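Local coordinates for protein putative acyl-CoA dehydrogenase (Burkholderia xenovorans, PDB 5JSC) that binds flavin-adenine dinucleotide and has the helix-sheet-helix fold of the acyl-CoA dehydrogenase family, assembled as four chains, at residues I141-L146 with D185-F190; S147-G152 with D174-S179; A338-S343 with G383-Q388. All blocks are in the same frame, centred on the assembly; numbering follows the deposited sequence.

One cofactor ties together contacts from two parts of an acyl-CoA dehydrogenase fold. Contacts 1 and 2 belong to the middle beta domain, with centres about 12 Å apart, and they touch: Lys175 of contact 2 bonds to the backbone of Leu146 in contact 1. Along the chain the order is 141-146, 147-152, 174-179, 185-190, which places both segments of contact 2 between those of contact 1. Contact 3 comes later, in the helical C-terminal domain, where helices 332-356 and 385-405 meet; its centre is about 23 Å from that of contact 1 and about 19 Å from that of contact 2. Contacts 1 and 2 hold the flavin end of FAD, contact 3 its adenosine end.

Contact 1 (I141-L146 with D185-F190); sequences IAAFAL and DFYVVF. With FAD (flavin-adenine dinucleotide), chain M.
Phe144 and Ala145 pair with Val188 and Val189 as parallel strands of the middle beta domain, in a mixed sheet where strand 144-145 is one of the two outermost within the chain. Backbone hydrogen bonds hold the register: Val188 N gives to Ala143 O at 2.9 Å, Ala145 N to Val188 O at 2.7 Å, and Phe190 N to Ala145 O. At the start of the segments two more join Ile141 and Asp185: Asp185 N bonds to Ile141 O, and Ile141 N returns a nearly straight bond (170°) to the anti lone pair of Asp185 OD2 at 2.8 Å.

Aromatic contacts lie along one side. The edge of Phe190 is turned toward the face of Phe144 in an offset edge-to-face pair, planes at 63°, with Phe144 CE1 3.5 Å from Phe190 CE1. Ala142 CA sits over one face of Phe186, a CH-pi contact made possible by a chi1 of 66° that sets the ring between its own backbone N and carbonyl carbon. Helix 103-122 packs against Phe144, Phe186 and Val188.

Aliphatic groups also pack on rings: Ala143 CB presses on Tyr187 CD2 at 3.4 Å, and Leu146 CD1 lies against Phe190 CD1.

The backbone of segment 141-146 also grips the flavin. FAD N3 donates to Phe144 O at 2.8 Å, and Leu146 N donates to FAD O2 at 2.9 Å.

Contact 2 (S147-G152 with D174-S179); sequences SEPEAG and DKTWIS. With FAD (flavin-adenine dinucleotide), chain M.
Ser147, Glu148 and Pro149, at the start of a loop with a type I turn from Glu148 to Ala151, lie against strand residues Asp174 to Thr176; beyond these the chain turns a corner at Trp177, whose phi and psi are both positive. One backbone hydrogen bond joins the segments, Thr176 N to Ser147 O at 2.9 Å, with the donor 41° above the carbonyl plane.

Among the side chains, Glu148 and Lys175 form a salt bridge, OE2 to NZ 2.8 Å, in which the carboxylate oxygen is met on its anti side. Lys175 reaches it by bending at chi2 (-61°), and its CD comes 3.3 Å from Ser147 O. Lys175 NZ also bonds to Leu146 O and Phe190 O, while Thr159 N and Leu160 N hold the carboxylate of Glu148, so this buried ion pair has neutral partners on both ends. Thr176 CG2 packs against Pro149 N at 3.5 Å and, from its other side, lies over one face of the Trp177 indole.

Trp177 NE1 donates to a water, in the plane of the ring, that bonds to Glu148 O and FAD O2P. Ser147 N gives to FAD O2 at 2.8 Å and its OG to FAD N1 at 2.8 Å; Ser179 supplies N to FAD O4 and OG to FAD N5 at 2.9 Å. Loop and strand corner thus line the flavin site of the beta domain in the acyl-CoA dehydrogenase fold.

Contact 3 (A338-S343 with G383-Q388); sequences AKWHAS and GATEVQ. With FAD (flavin-adenine dinucleotide), chain M; SO4 (sulfate ion), chain P.
Lys339 reaches from helix 332-356 to the turn at Gly383. From CB, directed at the other segment, CG lies anti to the backbone N (chi1 -164°), and the chain bends at chi2. CD rests 3.8 Å from Gln388 NE2, the two side chains crossing at about a right angle. CE comes within 3.5 Å of Gly383 O, and NZ donates to that oxygen at 2.7 Å. Gln388 NE2 bonds to the same carbonyl at 3.0 Å from the opposite face of its plane. Leu378 O, Tyr381 O and a water that donates to Ser343 OG and Thr385 OG1 also lie within bonding range of NZ, so four oxygens gather at the buried ammonium, one more than its three protons can serve. Thr385 OG1 is also hydrogen-bonded to Glu344 OE1.

Thr385 CG2 crosses Trp340 and meets CD1 at 3.7 Å, and the CB atoms of Trp340 and Gln388 touch.

Beyond Ala384, the N-cap, Glu386 OE1 accepts from FAD O2B at 2.6 Å and also from Gln355 NE2 of the second subunit. The N-terminal turn of helix 385-405 packs here against helix 332-356 in the helical C-terminal domain, at the adenosine ribose site of FAD, where two subunits meet.

Contact 1 (I141-L146 with D185-F190)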
loop_
_atom_site.group_PDB
_atom_site.type_symbol
_atom_site.label_atom_id
_atom_site.label_comp_id
_atom_site.label_asym_id
_atom_site.label_seq_id
_atom_site.Cartn_x
_atom_site.Cartn_y
_atom_site.Cartn_z
ATOM N N ILE C 141 24.684 27.416 21.098
ATOM C CA ILE C 141 24.127 26.287 20.361
ATOM C C ILE C 141 23.603 25.260 21.359
ATOM O O ILE C 141 24.336 24.823 22.258
ATOM C CB ILE C 141 25.191 25.677 19.429
ATOM C CG1 ILE C 141 25.635 26.721 18.394
ATOM C CG2 ILE C 141 24.660 24.423 18.748
ATOM C CD1 ILE C 141 26.750 26.250 17.477
ATOM N N ALA C 142 22.337 24.873 21.205
ATOM C CA ALA C 142 21.642 23.999 22.143
ATOM C C ALA C 142 21.669 22.551 21.674
ATOM O O ALA C 142 21.868 22.260 20.493
ATOM C CB ALA C 142 20.187 24.453 22.322
ATOM N N ALA C 143 21.435 21.640 22.622
ATOM C CA ALA C 143 21.356 20.215 22.320
ATOM C C ALA C 143 20.492 19.519 23.364
ATOM O O ALA C 143 20.373 19.976 24.504
ATOM C CB ALA C 143 22.749 19.579 22.261
ATOM N N PHE C 144 19.914 18.392 22.953
ATOM C CA PHE C 144 18.907 17.636 23.699
ATOM C C PHE C 144 19.422 16.206 23.798
ATOM O O PHE C 144 19.447 15.492 22.792
ATOM C CB PHE C 144 17.575 17.708 22.949
ATOM C CG PHE C 144 16.415 17.006 23.608
ATOM C CD1 PHE C 144 15.683 17.631 24.605
ATOM C CD2 PHE C 144 15.987 15.758 23.155
ATOM C CE1 PHE C 144 14.585 17.013 25.179
ATOM C CE2 PHE C 144 14.877 15.137 23.723
ATOM C CZ PHE C 144 14.180 15.766 24.737
ATOM N N ALA C 145 19.869 15.795 24.981
ATOM C CA ALA C 145 20.585 14.517 25.134
ATOM C C ALA C 145 19.729 13.522 25.923
ATOM O O ALA C 145 19.782 13.456 27.159
ATOM C CB ALA C 145 21.955 14.727 25.794
ATOM N N LEU C 146 18.970 12.711 25.189
ATOM C CA LEU C 146 18.028 11.749 25.744
ATOM C C LEU C 146 18.403 10.318 25.403
ATOM O O LEU C 146 18.498 9.469 26.304
ATOM C CB LEU C 146 16.614 12.063 25.226
ATOM C CG LEU C 146 15.472 11.198 25.766
ATOM C CD1 LEU C 146 15.385 11.345 27.281
ATOM C CD2 LEU C 146 14.139 11.567 25.093
ATOM N N ASP C 185 26.974 24.351 22.953
ATOM C CA ASP C 185 27.474 25.035 24.136
ATOM C C ASP C 185 26.910 24.465 25.428
ATOM O O ASP C 185 27.517 24.641 26.494
ATOM C CB ASP C 185 27.161 26.532 24.033
ATOM C CG ASP C 185 27.956 27.201 22.931
ATOM O OD1 ASP C 185 29.196 27.295 23.083
ATOM O OD2 ASP C 185 27.364 27.605 21.912
ATOM N N PHE C 186 25.781 23.772 25.354
ATOM C CA PHE C 186 25.230 23.077 26.506
ATOM C C PHE C 186 24.348 21.956 25.990
ATOM O O PHE C 186 23.893 21.973 24.838
ATOM C CB PHE C 186 24.430 24.020 27.420
ATOM C CG PHE C 186 23.186 24.562 26.776
ATOM C CD1 PHE C 186 21.985 23.851 26.832
ATOM C CD2 PHE C 186 23.211 25.772 26.086
ATOM C CE1 PHE C 186 20.836 24.342 26.215
ATOM C CE2 PHE C 186 22.075 26.267 25.485
ATOM C CZ PHE C 186 20.882 25.553 25.545
ATOM N N TYR C 187 24.103 20.992 26.873
ATOM C CA TYR C 187 23.258 19.836 26.615
ATOM C C TYR C 187 22.217 19.761 27.713
ATOM O O TYR C 187 22.571 19.822 28.890
ATOM C CB TYR C 187 24.084 18.539 26.606
ATOM C CG TYR C 187 25.166 18.531 25.563
ATOM C CD1 TYR C 187 26.428 19.054 25.832
ATOM C CD2 TYR C 187 24.929 18.000 24.303
ATOM C CE1 TYR C 187 27.415 19.056 24.865
ATOM C CE2 TYR C 187 25.909 17.992 23.335
ATOM C CZ TYR C 187 27.145 18.520 23.614
ATOM O OH TYR C 187 28.113 18.517 22.629
ATOM N N VAL C 188 20.946 19.636 27.343
ATOM C CA VAL C 188 19.931 19.224 28.310
ATOM C C VAL C 188 20.009 17.702 28.401
ATOM O O VAL C 188 19.689 16.996 27.441
ATOM C CB VAL C 188 18.526 19.692 27.915
ATOM C CG1 VAL C 188 17.498 19.120 28.877
ATOM C CG2 VAL C 188 18.454 21.208 27.932
ATOM N N VAL C 189 20.453 17.192 29.550
ATOM C CA VAL C 189 20.763 15.774 29.730
ATOM C C VAL C 189 19.740 15.167 30.677
ATOM O O VAL C 189 19.497 15.708 31.766
ATOM C CB VAL C 189 22.186 15.572 30.284
ATOM C CG1 VAL C 189 22.497 14.078 30.457
ATOM C CG2 VAL C 189 23.223 16.235 29.384
ATOM N N PHE C 190 19.176 14.025 30.290
ATOM C CA PHE C 190 18.253 13.288 31.143
ATOM C C PHE C 190 18.987 12.088 31.713
ATOM O O PHE C 190 19.662 11.362 30.975
ATOM C CB PHE C 190 17.001 12.872 30.366
ATOM C CG PHE C 190 16.250 14.048 29.818
ATOM C CD1 PHE C 190 16.627 14.624 28.611
ATOM C CD2 PHE C 190 15.215 14.621 30.543
ATOM C CE1 PHE C 190 15.966 15.739 28.115
ATOM C CE2 PHE C 190 14.544 15.733 30.052
ATOM C CZ PHE C 190 14.924 16.297 28.836
HETATM P PA FAD M . 15.404 1.359 18.996
HETATM O O1A FAD M . 14.865 1.967 20.236
HETATM O O2A FAD M . 16.306 0.132 19.154
HETATM O O5B FAD M . 14.177 1.011 18.050
HETATM C C5B FAD M . 14.410 0.304 16.817
HETATM C C4B FAD M . 13.090 0.288 16.091
HETATM O O4B FAD M . 12.145 -0.481 16.857
HETATM C C3B FAD M . 12.404 1.641 15.958
HETATM O O3B FAD M . 12.951 2.447 14.910
HETATM C C2B FAD M . 10.949 1.233 15.720
HETATM O O2B FAD M . 10.746 0.922 14.341
HETATM C C1B FAD M . 10.832 -0.053 16.558
HETATM N N9A FAD M . 10.111 0.083 17.818
HETATM C C8A FAD M . 10.414 0.915 18.864
HETATM N N7A FAD M . 9.643 0.760 19.912
HETATM C C5A FAD M . 8.763 -0.244 19.528
HETATM C C6A FAD M . 7.703 -0.882 20.198
HETATM N N6A FAD M . 7.315 -0.574 21.440
HETATM N N1A FAD M . 7.032 -1.852 19.536
HETATM C C2A FAD M . 7.401 -2.147 18.282
HETATM N N3A FAD M . 8.384 -1.612 17.550
HETATM C C4A FAD M . 9.035 -0.664 18.237
HETATM N N1 FAD M . 18.346 11.433 20.199
HETATM C C2 FAD M . 18.540 12.391 21.158
HETATM O O2 FAD M . 18.421 12.144 22.370
HETATM N N3 FAD M . 18.889 13.662 20.781
HETATM C C4 FAD M . 19.072 14.099 19.484
HETATM O O4 FAD M . 19.472 15.238 19.262
HETATM C C4X FAD M . 18.838 13.102 18.481
HETATM N N5 FAD M . 19.054 13.420 17.236
HETATM C C5X FAD M . 19.027 12.408 16.290
HETATM C C6 FAD M . 19.410 12.703 14.983
HETATM C C7 FAD M . 19.501 11.706 14.018
HETATM C C7M FAD M . 19.964 12.062 12.629
HETATM C C8 FAD M . 19.177 10.379 14.363
HETATM C C8M FAD M . 19.267 9.266 13.348
HETATM C C9 FAD M . 18.775 10.086 15.662
HETATM C C9A FAD M . 18.705 11.085 16.629
HETATM N N10 FAD M . 18.399 10.802 17.977
HETATM C C10 FAD M . 18.488 11.784 18.933
HETATM C "C1'" FAD M . 18.138 9.411 18.373
HETATM C "C2'" FAD M . 16.730 8.938 18.028
HETATM O "O2'" FAD M . 15.761 9.577 18.857
HETATM C "C3'" FAD M . 16.647 7.424 18.222
HETATM O "O3'" FAD M . 17.461 6.861 17.204
HETATM C "C4'" FAD M . 15.230 6.862 18.124
HETATM O "O4'" FAD M . 14.493 7.247 19.286
HETATM C "C5'" FAD M . 15.230 5.354 17.980
HETATM O "O5'" FAD M . 15.960 4.803 19.096
HETATM P P FAD M . 17.066 3.668 18.738
HETATM O O1P FAD M . 17.982 4.134 17.659
HETATM O O2P FAD M . 17.738 3.237 20.006
HETATM O O3P FAD M . 16.209 2.451 18.167
#

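Contact 2 (S147-G152 with D174-S179)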
loop_
_atom_site.group_PDB
_atom_site.type_symbol
_atom_site.label_atom_id
_atom_site.label_comp_id
_atom_site.label_asym_id
_atom_site.label_seq_id
_atom_site.Cartn_x
_atom_site.Cartn_y
_atom_site.Cartn_z
ATOM N N SER C 147 18.644 10.037 24.127
ATOM C CA SER C 147 18.901 8.682 23.644
ATOM C C SER C 147 20.258 8.151 24.102
ATOM O O SER C 147 21.226 8.899 24.277
ATOM C CB SER C 147 18.847 8.666 22.116
ATOM O OG SER C 147 17.587 9.116 21.659
ATOM N N GLU C 148 20.332 6.833 24.243
ATOM C CA GLU C 148 21.516 6.109 24.676
ATOM C C GLU C 148 21.781 4.970 23.706
ATOM O O GLU C 148 20.868 4.526 23.002
ATOM C CB GLU C 148 21.318 5.557 26.096
ATOM C CG GLU C 148 20.993 6.656 27.091
ATOM C CD GLU C 148 20.850 6.170 28.506
ATOM O OE1 GLU C 148 20.739 4.941 28.718
ATOM O OE2 GLU C 148 20.845 7.028 29.410
ATOM N N PRO C 149 23.022 4.466 23.654
ATOM C CA PRO C 149 23.310 3.337 22.755
ATOM C C PRO C 149 22.362 2.167 22.929
ATOM O O PRO C 149 21.977 1.528 21.939
ATOM C CB PRO C 149 24.754 2.969 23.119
ATOM C CG PRO C 149 25.358 4.294 23.544
ATOM C CD PRO C 149 24.238 4.980 24.311
ATOM N N GLU C 150 21.960 1.868 24.157
ATOM C CA GLU C 150 21.107 0.719 24.407
ATOM C C GLU C 150 19.643 1.073 24.582
ATOM O O GLU C 150 18.834 0.161 24.769
ATOM C CB GLU C 150 21.605 -0.044 25.637
ATOM C CG GLU C 150 23.043 -0.502 25.492
ATOM C CD GLU C 150 23.307 -1.163 24.150
ATOM O OE1 GLU C 150 22.703 -2.222 23.881
ATOM O OE2 GLU C 150 24.110 -0.616 23.359
ATOM N N ALA C 151 19.276 2.359 24.500
ATOM C CA ALA C 151 17.885 2.751 24.733
ATOM C C ALA C 151 17.607 4.087 24.056
ATOM O O ALA C 151 18.075 5.125 24.528
ATOM C CB ALA C 151 17.595 2.837 26.227
ATOM N N GLY C 152 16.824 4.057 22.982
ATOM C CA GLY C 152 16.336 5.255 22.324
ATOM C C GLY C 152 14.825 5.343 22.407
ATOM O O GLY C 152 14.285 6.301 22.969
ATOM N N ASP C 174 26.570 6.965 28.908
ATOM C CA ASP C 174 26.659 7.464 27.542
ATOM C C ASP C 174 25.307 7.932 27.031
ATOM O O ASP C 174 24.270 7.345 27.352
ATOM C CB ASP C 174 27.209 6.390 26.584
ATOM C CG ASP C 174 28.728 6.250 26.665
ATOM O OD1 ASP C 174 29.280 6.303 27.772
ATOM O OD2 ASP C 174 29.373 6.092 25.614
ATOM N N LYS C 175 25.329 8.993 26.226
ATOM C CA LYS C 175 24.222 9.379 25.362
ATOM C C LYS C 175 24.727 9.289 23.934
ATOM O O LYS C 175 25.924 9.449 23.692
ATOM C CB LYS C 175 23.732 10.813 25.651
ATOM C CG LYS C 175 23.144 11.012 27.042
ATOM C CD LYS C 175 21.928 10.123 27.251
ATOM C CE LYS C 175 21.149 10.571 28.467
ATOM N NZ LYS C 175 19.997 9.661 28.781
ATOM N N THR C 176 23.842 9.027 22.978
ATOM C CA THR C 176 24.335 8.975 21.610
ATOM C C THR C 176 23.257 9.424 20.628
ATOM O O THR C 176 22.101 9.672 20.994
ATOM C CB THR C 176 24.890 7.578 21.270
ATOM O OG1 THR C 176 25.738 7.691 20.124
ATOM C CG2 THR C 176 23.762 6.564 20.990
ATOM N N TRP C 177 23.675 9.552 19.363
ATOM C CA TRP C 177 22.889 10.189 18.297
ATOM C C TRP C 177 22.548 11.630 18.647
ATOM O O TRP C 177 21.484 12.126 18.274
ATOM C CB TRP C 177 21.588 9.435 17.969
ATOM C CG TRP C 177 21.702 7.935 17.921
ATOM C CD1 TRP C 177 21.096 7.040 18.764
ATOM C CD2 TRP C 177 22.463 7.160 16.992
ATOM N NE1 TRP C 177 21.445 5.748 18.415
ATOM C CE2 TRP C 177 22.288 5.801 17.336
ATOM C CE3 TRP C 177 23.287 7.481 15.907
ATOM C CZ2 TRP C 177 22.910 4.769 16.637
ATOM C CZ3 TRP C 177 23.896 6.455 15.206
ATOM C CH2 TRP C 177 23.709 5.116 15.575
ATOM N N ILE C 178 23.429 12.316 19.368
ATOM C CA ILE C 178 23.077 13.623 19.919
ATOM C C ILE C 178 23.328 14.690 18.859
ATOM O O ILE C 178 24.476 14.952 18.486
ATOM C CB ILE C 178 23.850 13.921 21.210
ATOM C CG1 ILE C 178 23.545 12.848 22.261
ATOM C CG2 ILE C 178 23.484 15.316 21.729
ATOM C CD1 ILE C 178 22.059 12.555 22.417
ATOM N N SER C 179 22.245 15.310 18.378
ATOM C CA SER C 179 22.345 16.399 17.417
ATOM C C SER C 179 23.109 17.577 18.007
ATOM O O SER C 179 22.906 17.946 19.166
ATOM C CB SER C 179 20.946 16.844 16.996
ATOM O OG SER C 179 20.302 15.824 16.258
HETATM P PA FAD M . 15.404 1.359 18.996
HETATM O O1A FAD M . 14.865 1.967 20.236
HETATM O O2A FAD M . 16.306 0.132 19.154
HETATM O O5B FAD M . 14.177 1.011 18.050
HETATM C C5B FAD M . 14.410 0.304 16.817
HETATM C C4B FAD M . 13.090 0.288 16.091
HETATM O O4B FAD M . 12.145 -0.481 16.857
HETATM C C3B FAD M . 12.404 1.641 15.958
HETATM O O3B FAD M . 12.951 2.447 14.910
HETATM C C2B FAD M . 10.949 1.233 15.720
HETATM O O2B FAD M . 10.746 0.922 14.341
HETATM C C1B FAD M . 10.832 -0.053 16.558
HETATM N N9A FAD M . 10.111 0.083 17.818
HETATM C C8A FAD M . 10.414 0.915 18.864
HETATM N N7A FAD M . 9.643 0.760 19.912
HETATM C C5A FAD M . 8.763 -0.244 19.528
HETATM C C6A FAD M . 7.703 -0.882 20.198
HETATM N N6A FAD M . 7.315 -0.574 21.440
HETATM N N1A FAD M . 7.032 -1.852 19.536
HETATM C C2A FAD M . 7.401 -2.147 18.282
HETATM N N3A FAD M . 8.384 -1.612 17.550
HETATM C C4A FAD M . 9.035 -0.664 18.237
HETATM N N1 FAD M . 18.346 11.433 20.199
HETATM C C2 FAD M . 18.540 12.391 21.158
HETATM O O2 FAD M . 18.421 12.144 22.370
HETATM N N3 FAD M . 18.889 13.662 20.781
HETATM C C4 FAD M . 19.072 14.099 19.484
HETATM O O4 FAD M . 19.472 15.238 19.262
HETATM C C4X FAD M . 18.838 13.102 18.481
HETATM N N5 FAD M . 19.054 13.420 17.236
HETATM C C5X FAD M . 19.027 12.408 16.290
HETATM C C6 FAD M . 19.410 12.703 14.983
HETATM C C7 FAD M . 19.501 11.706 14.018
HETATM C C7M FAD M . 19.964 12.062 12.629
HETATM C C8 FAD M . 19.177 10.379 14.363
HETATM C C8M FAD M . 19.267 9.266 13.348
HETATM C C9 FAD M . 18.775 10.086 15.662
HETATM C C9A FAD M . 18.705 11.085 16.629
HETATM N N10 FAD M . 18.399 10.802 17.977
HETATM C C10 FAD M . 18.488 11.784 18.933
HETATM C "C1'" FAD M . 18.138 9.411 18.373
HETATM C "C2'" FAD M . 16.730 8.938 18.028
HETATM O "O2'" FAD M . 15.761 9.577 18.857
HETATM C "C3'" FAD M . 16.647 7.424 18.222
HETATM O "O3'" FAD M . 17.461 6.861 17.204
HETATM C "C4'" FAD M . 15.230 6.862 18.124
HETATM O "O4'" FAD M . 14.493 7.247 19.286
HETATM C "C5'" FAD M . 15.230 5.354 17.980
HETATM O "O5'" FAD M . 15.960 4.803 19.096
HETATM P P FAD M . 17.066 3.668 18.738
HETATM O O1P FAD M . 17.982 4.134 17.659
HETATM O O2P FAD M . 17.738 3.237 20.006
HETATM O O3P FAD M . 16.209 2.451 18.167
HETATM O O HOH W 1 20.345 3.866 20.366
#

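Contact 3 (A338-S343 with G383-Q388)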
loop_
_atom_site.group_PDB
_atom_site.type_symbol
_atom_site.label_atom_id
_atom_site.label_comp_id
_atom_site.label_asym_id
_atom_site.label_seq_id
_atom_site.Cartn_x
_atom_site.Cartn_y
_atom_site.Cartn_z
ATOM N N ALA C 338 0.623 13.817 13.071
ATOM C CA ALA C 338 1.265 14.664 12.073
ATOM C C ALA C 338 2.675 14.183 11.774
ATOM O O ALA C 338 3.077 14.103 10.610
ATOM C CB ALA C 338 1.289 16.111 12.559
ATOM N N LYS C 339 3.448 13.876 12.827
ATOM C CA LYS C 339 4.833 13.454 12.641
ATOM C C LYS C 339 4.893 12.150 11.855
ATOM O O LYS C 339 5.671 12.013 10.905
ATOM C CB LYS C 339 5.508 13.318 14.014
ATOM C CG LYS C 339 7.041 13.261 14.001
ATOM C CD LYS C 339 7.576 11.852 13.816
ATOM C CE LYS C 339 9.098 11.823 13.874
ATOM N NZ LYS C 339 9.649 10.432 13.694
ATOM N N TRP C 340 4.064 11.187 12.243
ATOM C CA TRP C 340 3.947 9.919 11.530
ATOM C C TRP C 340 3.595 10.136 10.063
ATOM O O TRP C 340 4.324 9.702 9.158
ATOM C CB TRP C 340 2.888 9.081 12.255
ATOM C CG TRP C 340 2.299 7.882 11.564
ATOM C CD1 TRP C 340 2.764 7.219 10.462
ATOM C CD2 TRP C 340 1.115 7.199 11.974
ATOM N NE1 TRP C 340 1.923 6.164 10.160
ATOM C CE2 TRP C 340 0.908 6.136 11.083
ATOM C CE3 TRP C 340 0.201 7.390 13.023
ATOM C CZ2 TRP C 340 -0.182 5.280 11.192
ATOM C CZ3 TRP C 340 -0.881 6.537 13.125
ATOM C CH2 TRP C 340 -1.058 5.488 12.222
ATOM N N HIS C 341 2.474 10.807 9.798
ATOM C CA HIS C 341 1.972 10.916 8.427
ATOM C C HIS C 341 2.916 11.728 7.549
ATOM O O HIS C 341 3.192 11.365 6.396
ATOM C CB HIS C 341 0.583 11.557 8.448
ATOM C CG HIS C 341 -0.103 11.581 7.119
ATOM N ND1 HIS C 341 0.236 12.464 6.115
ATOM C CD2 HIS C 341 -1.143 10.854 6.649
ATOM C CE1 HIS C 341 -0.545 12.255 5.071
ATOM N NE2 HIS C 341 -1.395 11.288 5.371
ATOM N N ALA C 342 3.397 12.857 8.062
ATOM C CA ALA C 342 4.207 13.718 7.205
ATOM C C ALA C 342 5.561 13.089 6.899
ATOM O O ALA C 342 6.080 13.246 5.792
ATOM C CB ALA C 342 4.371 15.097 7.848
ATOM N N SER C 343 6.163 12.380 7.860
ATOM C CA SER C 343 7.471 11.786 7.589
ATOM C C SER C 343 7.342 10.579 6.669
ATOM O O SER C 343 8.122 10.433 5.715
ATOM C CB SER C 343 8.173 11.398 8.896
ATOM O OG SER C 343 7.428 10.434 9.627
ATOM N N GLY C 383 11.172 10.097 17.966
ATOM C CA GLY C 383 10.220 9.010 18.117
ATOM C C GLY C 383 9.918 8.323 16.796
ATOM O O GLY C 383 9.352 8.946 15.895
ATOM N N ALA C 384 10.284 7.047 16.668
ATOM C CA ALA C 384 10.124 6.360 15.395
ATOM C C ALA C 384 8.646 6.234 15.027
ATOM O O ALA C 384 7.755 6.288 15.880
ATOM C CB ALA C 384 10.773 4.977 15.455
ATOM N N THR C 385 8.390 6.072 13.725
ATOM C CA THR C 385 7.015 5.913 13.252
ATOM C C THR C 385 6.202 4.955 14.109
ATOM O O THR C 385 5.062 5.246 14.488
ATOM C CB THR C 385 7.031 5.417 11.810
ATOM O OG1 THR C 385 7.588 6.440 10.990
ATOM C CG2 THR C 385 5.613 5.076 11.329
ATOM N N GLU C 386 6.785 3.802 14.428
ATOM C CA GLU C 386 6.049 2.780 15.158
ATOM C C GLU C 386 5.693 3.251 16.561
ATOM O O GLU C 386 4.626 2.905 17.079
ATOM C CB GLU C 386 6.874 1.489 15.190
ATOM C CG GLU C 386 7.077 0.841 13.786
ATOM C CD GLU C 386 7.942 1.662 12.822
ATOM O OE1 GLU C 386 8.899 2.324 13.277
ATOM O OE2 GLU C 386 7.665 1.629 11.597
ATOM N N VAL C 387 6.568 4.048 17.184
ATOM C CA VAL C 387 6.241 4.656 18.473
ATOM C C VAL C 387 5.046 5.588 18.325
ATOM O O VAL C 387 4.126 5.575 19.153
ATOM C CB VAL C 387 7.470 5.393 19.042
ATOM C CG1 VAL C 387 7.106 6.175 20.294
ATOM C CG2 VAL C 387 8.596 4.415 19.329
ATOM N N GLN C 388 5.035 6.404 17.263
ATOM C CA GLN C 388 3.912 7.315 17.041
ATOM C C GLN C 388 2.608 6.546 16.855
ATOM O O GLN C 388 1.562 6.942 17.389
ATOM C CB GLN C 388 4.173 8.215 15.819
ATOM C CG GLN C 388 5.534 8.909 15.793
ATOM C CD GLN C 388 5.749 9.906 16.936
ATOM O OE1 GLN C 388 4.804 10.344 17.594
ATOM N NE2 GLN C 388 7.006 10.254 17.175
HETATM P PA FAD M . 15.404 1.359 18.996
HETATM O O1A FAD M . 14.865 1.967 20.236
HETATM O O2A FAD M . 16.306 0.132 19.154
HETATM O O5B FAD M . 14.177 1.011 18.050
HETATM C C5B FAD M . 14.410 0.304 16.817
HETATM C C4B FAD M . 13.090 0.288 16.091
HETATM O O4B FAD M . 12.145 -0.481 16.857
HETATM C C3B FAD M . 12.404 1.641 15.958
HETATM O O3B FAD M . 12.951 2.447 14.910
HETATM C C2B FAD M . 10.949 1.233 15.720
HETATM O O2B FAD M . 10.746 0.922 14.341
HETATM C C1B FAD M . 10.832 -0.053 16.558
HETATM N N9A FAD M . 10.111 0.083 17.818
HETATM C C8A FAD M . 10.414 0.915 18.864
HETATM N N7A FAD M . 9.643 0.760 19.912
HETATM C C5A FAD M . 8.763 -0.244 19.528
HETATM C C6A FAD M . 7.703 -0.882 20.198
HETATM N N6A FAD M . 7.315 -0.574 21.440
HETATM N N1A FAD M . 7.032 -1.852 19.536
HETATM C C2A FAD M . 7.401 -2.147 18.282
HETATM N N3A FAD M . 8.384 -1.612 17.550
HETATM C C4A FAD M . 9.035 -0.664 18.237
HETATM N N1 FAD M . 18.346 11.433 20.199
HETATM C C2 FAD M . 18.540 12.391 21.158
HETATM O O2 FAD M . 18.421 12.144 22.370
HETATM N N3 FAD M . 18.889 13.662 20.781
HETATM C C4 FAD M . 19.072 14.099 19.484
HETATM O O4 FAD M . 19.472 15.238 19.262
HETATM C C4X FAD M . 18.838 13.102 18.481
HETATM N N5 FAD M . 19.054 13.420 17.236
HETATM C C5X FAD M . 19.027 12.408 16.290
HETATM C C6 FAD M . 19.410 12.703 14.983
HETATM C C7 FAD M . 19.501 11.706 14.018
HETATM C C7M FAD M . 19.964 12.062 12.629
HETATM C C8 FAD M . 19.177 10.379 14.363
HETATM C C8M FAD M . 19.267 9.266 13.348
HETATM C C9 FAD M . 18.775 10.086 15.662
HETATM C C9A FAD M . 18.705 11.085 16.629
HETATM N N10 FAD M . 18.399 10.802 17.977
HETATM C C10 FAD M . 18.488 11.784 18.933
HETATM C "C1'" FAD M . 18.138 9.411 18.373
HETATM C "C2'" FAD M . 16.730 8.938 18.028
HETATM O "O2'" FAD M . 15.761 9.577 18.857
HETATM C "C3'" FAD M . 16.647 7.424 18.222
HETATM O "O3'" FAD M . 17.461 6.861 17.204
HETATM C "C4'" FAD M . 15.230 6.862 18.124
HETATM O "O4'" FAD M . 14.493 7.247 19.286
HETATM C "C5'" FAD M . 15.230 5.354 17.980
HETATM O "O5'" FAD M . 15.960 4.803 19.096
HETATM P P FAD M . 17.066 3.668 18.738
HETATM O O1P FAD M . 17.982 4.134 17.659
HETATM O O2P FAD M . 17.738 3.237 20.006
HETATM O O3P FAD M . 16.209 2.451 18.167
HETATM S S SO4 P . -2.406 10.288 1.741
HETATM O O1 SO4 P . -2.816 11.692 1.694
HETATM O O2 SO4 P . -2.959 9.663 2.942
HETATM O O3 SO4 P . -0.939 10.205 1.785
HETATM O O4 SO4 P . -2.947 9.611 0.560
HETATM O O HOH W 2 7.916 9.008 11.929
#